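Local coordinates for protein beta-lactamase OXA-2 (Salmonella typhimurium, PDB 1K38) that hydrolyses the beta-lactam ring of penicillins such as oxacillin, a class D serine beta-lactamase that gives its bacterial host antibiotic resistance, at residues A61-A66 and R117-K122; K156-E161 and S209-L214. All blocks are in the same frame, centred on the assembly; numbering follows the deposited sequence.

Contact 1: residues A61-A66 and R117-K122; sequences ALDAGA and RRYLKK
The phenol of Y119 donates a hydrogen bond from OH to OD1 of D63, 2.6 Å long, and this bond is the main tie between the end of helix 56-64 and the last turn of helix 113-122. It reaches OD1 on the anti side of the carboxylate, 17° out of its plane. Carboxylate and ring stand nearly perpendicular, their planes 88° apart, yet OD1 itself lies at the ring edge and in the ring plane, which is where a phenolic proton points. D63 presents the oxygen because its CG is anti to the backbone N (chi1 -171°), carrying the carboxylate out from the helix toward the ring.

The other carboxylate oxygen takes part in a longer bridge. Water 1 accepts from K122 NZ at 2.9 Å and donates a weak bond to OD2 of D63 at 3.1 Å, so two residues one turn apart on helix 113-122 address the two oxygens of one acid. K122 NZ stays 5.4 Å from D63 OD1, so opposite charges are near each other without a direct salt bridge.

Apolar contact is slight: CB of A64 sits at the ring edge, 3.6 Å from Y119 OH and 4.4 Å from Y119 CE2. F60 stacks on the Y119 ring, while A64 also rests on I111 of helix 101-111. Helix 56-64 ends here in a Schellman motif, with G65 at positive phi and A66 N bonded to A61 O at 2.8 Å.

With 133 Å² buried, the contact is small, and its one direct hydrogen bond is the phenol-carboxylate pair. The phenol proton and the nearby lysine would both be expected to stabilise D63 as a carboxylate.

Contact 2: residues K156-E161 and S209-L214; sequences KLYRNE and SVFFAL
Aromatic packing joins the end of helix 147-158 to strand 208-217: the edge of F211 is directed at the face of Y158 in a T-shaped pair, with centroids 5.4 Å apart and planes at 82°. CZ of F211 leads, coming within 3.6 Å of Y158 CD2, while CE2 of F211 lies 3.8 Å from Y158 CB. The contact is therefore displaced toward the root of the tyrosine. With CG anti to the backbone N (chi1 173°), Y158 extends its ring from the helix past the tip of F211 to S209.

A CH-pi contact occupies the outer part of the same ring. CB of S209 lies over a face, 4.3 Å from the Y158 centroid and 27° off the normal.

The polar approach is short: OG of S209 lies 3.0 Å from Y158 OH, and almost as close, 3.1 Å, to both CE1 and CZ of Y158, so it does not meet the hydroxyl end-on.

Further rings extend the cluster. W202 of the adjacent strand 196-205 meets both Y158, edge-to-face, and F211, and F71 of the second subunit also packs edge-to-face with Y158, bringing the cluster to the dimer interface. Just after Y158 the helix closes in a Schellman motif at N160, which has positive phi and a bond from E161 N to K156 O.

Such packing of a helix against the central, mostly antiparallel sheet is typical of the alpha/beta domain of the serine beta-lactamase and penicillin-binding-protein fold.

Contact 1 ties two helices together, whereas contact 2 packs a helix on the central sheet. The two centres are about 20 Å apart and the nearest atoms about 6 Å; helices 113-122 and 147-158 follow each other in the chain. The centre of contact 1 is about 17 Å from the centre of the chain, that of contact 2 about 10 Å. Neither contact includes a residue of the catalytic or substrate-binding sites: the side chain of F211 is about 12 Å from that of K189, which probably binds substrate, as in related enzymes. Helix 56-64 begins shortly after the probable acyl-ester serine S51 and carboxylated K54, and at its far end contributes D63 and A64 to contact 1.

Contact 1: residues A61-A66 and R117-K122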
# COMPACT_ATOMS: atom_id res chain seq x y z
N ALA A 61 18.03 -7.89 -0.78
CA ALA A 61 18.76 -6.65 -0.50
C ALA A 61 18.49 -6.09 0.89
O ALA A 61 19.41 -5.63 1.56
CB ALA A 61 18.43 -5.60 -1.57
N LEU A 62 17.23 -6.11 1.32
CA LEU A 62 16.89 -5.60 2.64
C LEU A 62 17.47 -6.51 3.71
O LEU A 62 18.01 -6.05 4.72
CB LEU A 62 15.36 -5.52 2.80
CG LEU A 62 14.65 -4.41 2.03
CD1 LEU A 62 13.17 -4.75 1.90
CD2 LEU A 62 14.84 -3.08 2.74
N ASP A 63 17.38 -7.82 3.47
CA ASP A 63 17.89 -8.80 4.42
C ASP A 63 19.41 -8.72 4.55
O ASP A 63 19.95 -8.87 5.65
CB ASP A 63 17.48 -10.21 3.99
CG ASP A 63 17.80 -11.25 5.05
OD1 ASP A 63 18.92 -11.80 5.03
OD2 ASP A 63 16.93 -11.51 5.91
N ALA A 64 20.09 -8.47 3.44
CA ALA A 64 21.55 -8.39 3.43
C ALA A 64 22.07 -7.02 3.84
O ALA A 64 23.27 -6.83 4.04
CB ALA A 64 22.08 -8.74 2.04
N GLY A 65 21.16 -6.06 3.98
CA GLY A 65 21.56 -4.72 4.37
C GLY A 65 22.12 -3.90 3.21
O GLY A 65 22.79 -2.90 3.44
N ALA A 66 21.85 -4.34 1.98
CA ALA A 66 22.31 -3.63 0.80
C ALA A 66 21.51 -2.34 0.67
O ALA A 66 21.96 -1.37 0.05
CB ALA A 66 22.13 -4.49 -0.45
N ARG A 117 22.71 -17.47 -4.16
CA ARG A 117 22.33 -18.87 -4.33
C ARG A 117 21.58 -19.36 -3.09
O ARG A 117 20.57 -20.04 -3.21
CB ARG A 117 23.56 -19.74 -4.56
CG ARG A 117 24.24 -19.50 -5.90
CD ARG A 117 25.51 -20.33 -6.06
NE ARG A 117 26.15 -20.08 -7.34
CZ ARG A 117 25.70 -20.52 -8.52
NH1 ARG A 117 24.58 -21.23 -8.57
NH2 ARG A 117 26.35 -20.23 -9.63
N ARG A 118 22.08 -19.00 -1.91
CA ARG A 118 21.44 -19.42 -0.67
C ARG A 118 20.04 -18.82 -0.55
O ARG A 118 19.10 -19.51 -0.14
CB ARG A 118 22.28 -19.01 0.54
CG ARG A 118 23.52 -19.88 0.75
CD ARG A 118 24.12 -19.68 2.13
NE ARG A 118 24.70 -18.35 2.31
CZ ARG A 118 25.80 -17.93 1.69
NH1 ARG A 118 26.44 -18.74 0.86
NH2 ARG A 118 26.25 -16.70 1.91
N TYR A 119 19.90 -17.54 -0.90
CA TYR A 119 18.59 -16.88 -0.83
C TYR A 119 17.60 -17.54 -1.78
O TYR A 119 16.46 -17.83 -1.41
CB TYR A 119 18.71 -15.40 -1.20
CG TYR A 119 19.18 -14.49 -0.09
CD1 TYR A 119 18.61 -14.55 1.19
CD2 TYR A 119 20.15 -13.52 -0.33
CE1 TYR A 119 19.00 -13.67 2.19
CE2 TYR A 119 20.54 -12.63 0.66
CZ TYR A 119 19.96 -12.71 1.92
OH TYR A 119 20.34 -11.82 2.89
N LEU A 120 18.04 -17.78 -3.02
CA LEU A 120 17.17 -18.40 -4.02
C LEU A 120 16.74 -19.79 -3.57
O LEU A 120 15.59 -20.19 -3.79
CB LEU A 120 17.89 -18.48 -5.37
CG LEU A 120 18.01 -17.15 -6.13
CD1 LEU A 120 19.02 -17.29 -7.27
CD2 LEU A 120 16.64 -16.76 -6.66
N LYS A 121 17.65 -20.52 -2.94
CA LYS A 121 17.35 -21.86 -2.47
C LYS A 121 16.36 -21.83 -1.31
O LYS A 121 15.46 -22.67 -1.24
CB LYS A 121 18.63 -22.57 -2.04
CG LYS A 121 18.44 -24.05 -1.74
CD LYS A 121 19.74 -24.71 -1.28
CE LYS A 121 20.07 -24.37 0.18
NZ LYS A 121 20.20 -22.90 0.42
N LYS A 122 16.51 -20.86 -0.41
CA LYS A 122 15.61 -20.79 0.74
C LYS A 122 14.17 -20.45 0.36
O LYS A 122 13.25 -20.76 1.11
CB LYS A 122 16.14 -19.79 1.77
CG LYS A 122 16.01 -18.32 1.41
CD LYS A 122 16.93 -17.46 2.29
CE LYS A 122 16.72 -17.73 3.77
NZ LYS A 122 17.73 -17.04 4.62
O HOH W 1 16.51 -14.43 5.02

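Contact 2: residues K156-E161 and S209-L214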
# COMPACT_ATOMS: atom_id res chain seq x y z
N LYS A 156 2.92 -16.82 -1.10
CA LYS A 156 3.70 -16.89 0.13
C LYS A 156 3.98 -15.48 0.64
O LYS A 156 3.86 -15.20 1.83
CB LYS A 156 5.00 -17.66 -0.10
CG LYS A 156 4.78 -19.15 -0.31
CD LYS A 156 6.08 -19.94 -0.38
CE LYS A 156 6.86 -19.64 -1.64
NZ LYS A 156 7.98 -20.62 -1.80
N LEU A 157 4.34 -14.58 -0.27
CA LEU A 157 4.60 -13.18 0.09
C LEU A 157 3.35 -12.56 0.70
O LEU A 157 3.40 -11.87 1.71
CB LEU A 157 5.02 -12.39 -1.16
CG LEU A 157 5.24 -10.88 -0.97
CD1 LEU A 157 6.32 -10.64 0.08
CD2 LEU A 157 5.64 -10.24 -2.30
N TYR A 158 2.21 -12.79 0.04
CA TYR A 158 0.93 -12.28 0.50
C TYR A 158 0.66 -12.70 1.94
O TYR A 158 0.22 -11.89 2.77
CB TYR A 158 -0.18 -12.80 -0.42
CG TYR A 158 -1.58 -12.47 0.03
CD1 TYR A 158 -2.06 -11.16 0.02
CD2 TYR A 158 -2.45 -13.48 0.46
CE1 TYR A 158 -3.36 -10.86 0.41
CE2 TYR A 158 -3.75 -13.19 0.85
CZ TYR A 158 -4.21 -11.88 0.82
OH TYR A 158 -5.50 -11.60 1.18
N ARG A 159 0.94 -13.96 2.24
CA ARG A 159 0.70 -14.53 3.56
C ARG A 159 1.81 -14.27 4.57
O ARG A 159 1.72 -14.72 5.72
CB ARG A 159 0.48 -16.04 3.44
CG ARG A 159 -0.72 -16.44 2.60
CD ARG A 159 -2.02 -16.20 3.34
NE ARG A 159 -3.19 -16.49 2.52
CZ ARG A 159 -4.44 -16.40 2.94
NH1 ARG A 159 -4.70 -16.05 4.19
NH2 ARG A 159 -5.45 -16.66 2.11
N ASN A 160 2.85 -13.55 4.15
CA ASN A 160 3.99 -13.24 5.03
C ASN A 160 4.71 -14.53 5.41
O ASN A 160 5.33 -14.61 6.47
CB ASN A 160 3.51 -12.52 6.29
CG ASN A 160 2.76 -11.24 5.99
OD1 ASN A 160 3.29 -10.35 5.32
ND2 ASN A 160 1.53 -11.13 6.49
N GLU A 161 4.65 -15.52 4.53
CA GLU A 161 5.26 -16.83 4.77
C GLU A 161 6.69 -17.01 4.28
O GLU A 161 7.27 -18.08 4.47
CB GLU A 161 4.40 -17.93 4.14
CG GLU A 161 2.96 -17.94 4.60
CD GLU A 161 2.15 -19.00 3.89
OE1 GLU A 161 2.41 -19.25 2.69
OE2 GLU A 161 1.25 -19.58 4.52
N SER A 209 -7.97 -12.34 -2.18
CA SER A 209 -7.12 -11.83 -3.25
C SER A 209 -7.14 -12.70 -4.50
O SER A 209 -7.32 -13.92 -4.43
CB SER A 209 -5.69 -11.68 -2.75
OG SER A 209 -5.64 -10.70 -1.72
N VAL A 210 -6.95 -12.04 -5.63
CA VAL A 210 -6.92 -12.74 -6.92
C VAL A 210 -5.52 -12.59 -7.49
O VAL A 210 -5.11 -11.49 -7.88
CB VAL A 210 -7.95 -12.12 -7.89
CG1 VAL A 210 -7.97 -12.91 -9.20
CG2 VAL A 210 -9.33 -12.12 -7.25
N PHE A 211 -4.77 -13.69 -7.53
CA PHE A 211 -3.40 -13.66 -8.04
C PHE A 211 -3.35 -13.92 -9.53
O PHE A 211 -4.18 -14.65 -10.07
CB PHE A 211 -2.55 -14.72 -7.33
CG PHE A 211 -2.48 -14.54 -5.85
CD1 PHE A 211 -3.51 -15.00 -5.03
CD2 PHE A 211 -1.41 -13.87 -5.28
CE1 PHE A 211 -3.46 -14.79 -3.65
CE2 PHE A 211 -1.35 -13.66 -3.91
CZ PHE A 211 -2.39 -14.12 -3.09
N PHE A 212 -2.37 -13.32 -10.19
CA PHE A 212 -2.20 -13.54 -11.62
C PHE A 212 -0.74 -13.54 -12.02
O PHE A 212 0.11 -12.92 -11.37
CB PHE A 212 -2.94 -12.47 -12.44
CG PHE A 212 -2.41 -11.08 -12.25
CD1 PHE A 212 -2.97 -10.24 -11.29
CD2 PHE A 212 -1.34 -10.61 -13.01
CE1 PHE A 212 -2.49 -8.95 -11.10
CE2 PHE A 212 -0.85 -9.31 -12.82
CZ PHE A 212 -1.42 -8.48 -11.86
N ALA A 213 -0.45 -14.28 -13.08
CA ALA A 213 0.89 -14.36 -13.61
C ALA A 213 0.75 -14.61 -15.10
O ALA A 213 0.28 -15.67 -15.52
CB ALA A 213 1.68 -15.49 -12.94
N LEU A 214 1.12 -13.61 -15.89
CA LEU A 214 1.04 -13.71 -17.34
C LEU A 214 2.38 -13.44 -17.99
O LEU A 214 3.16 -12.64 -17.50
CB LEU A 214 0.04 -12.69 -17.90
CG LEU A 214 0.08 -12.39 -19.42
CD1 LEU A 214 -1.30 -12.00 -19.89
CD2 LEU A 214 1.08 -11.27 -19.74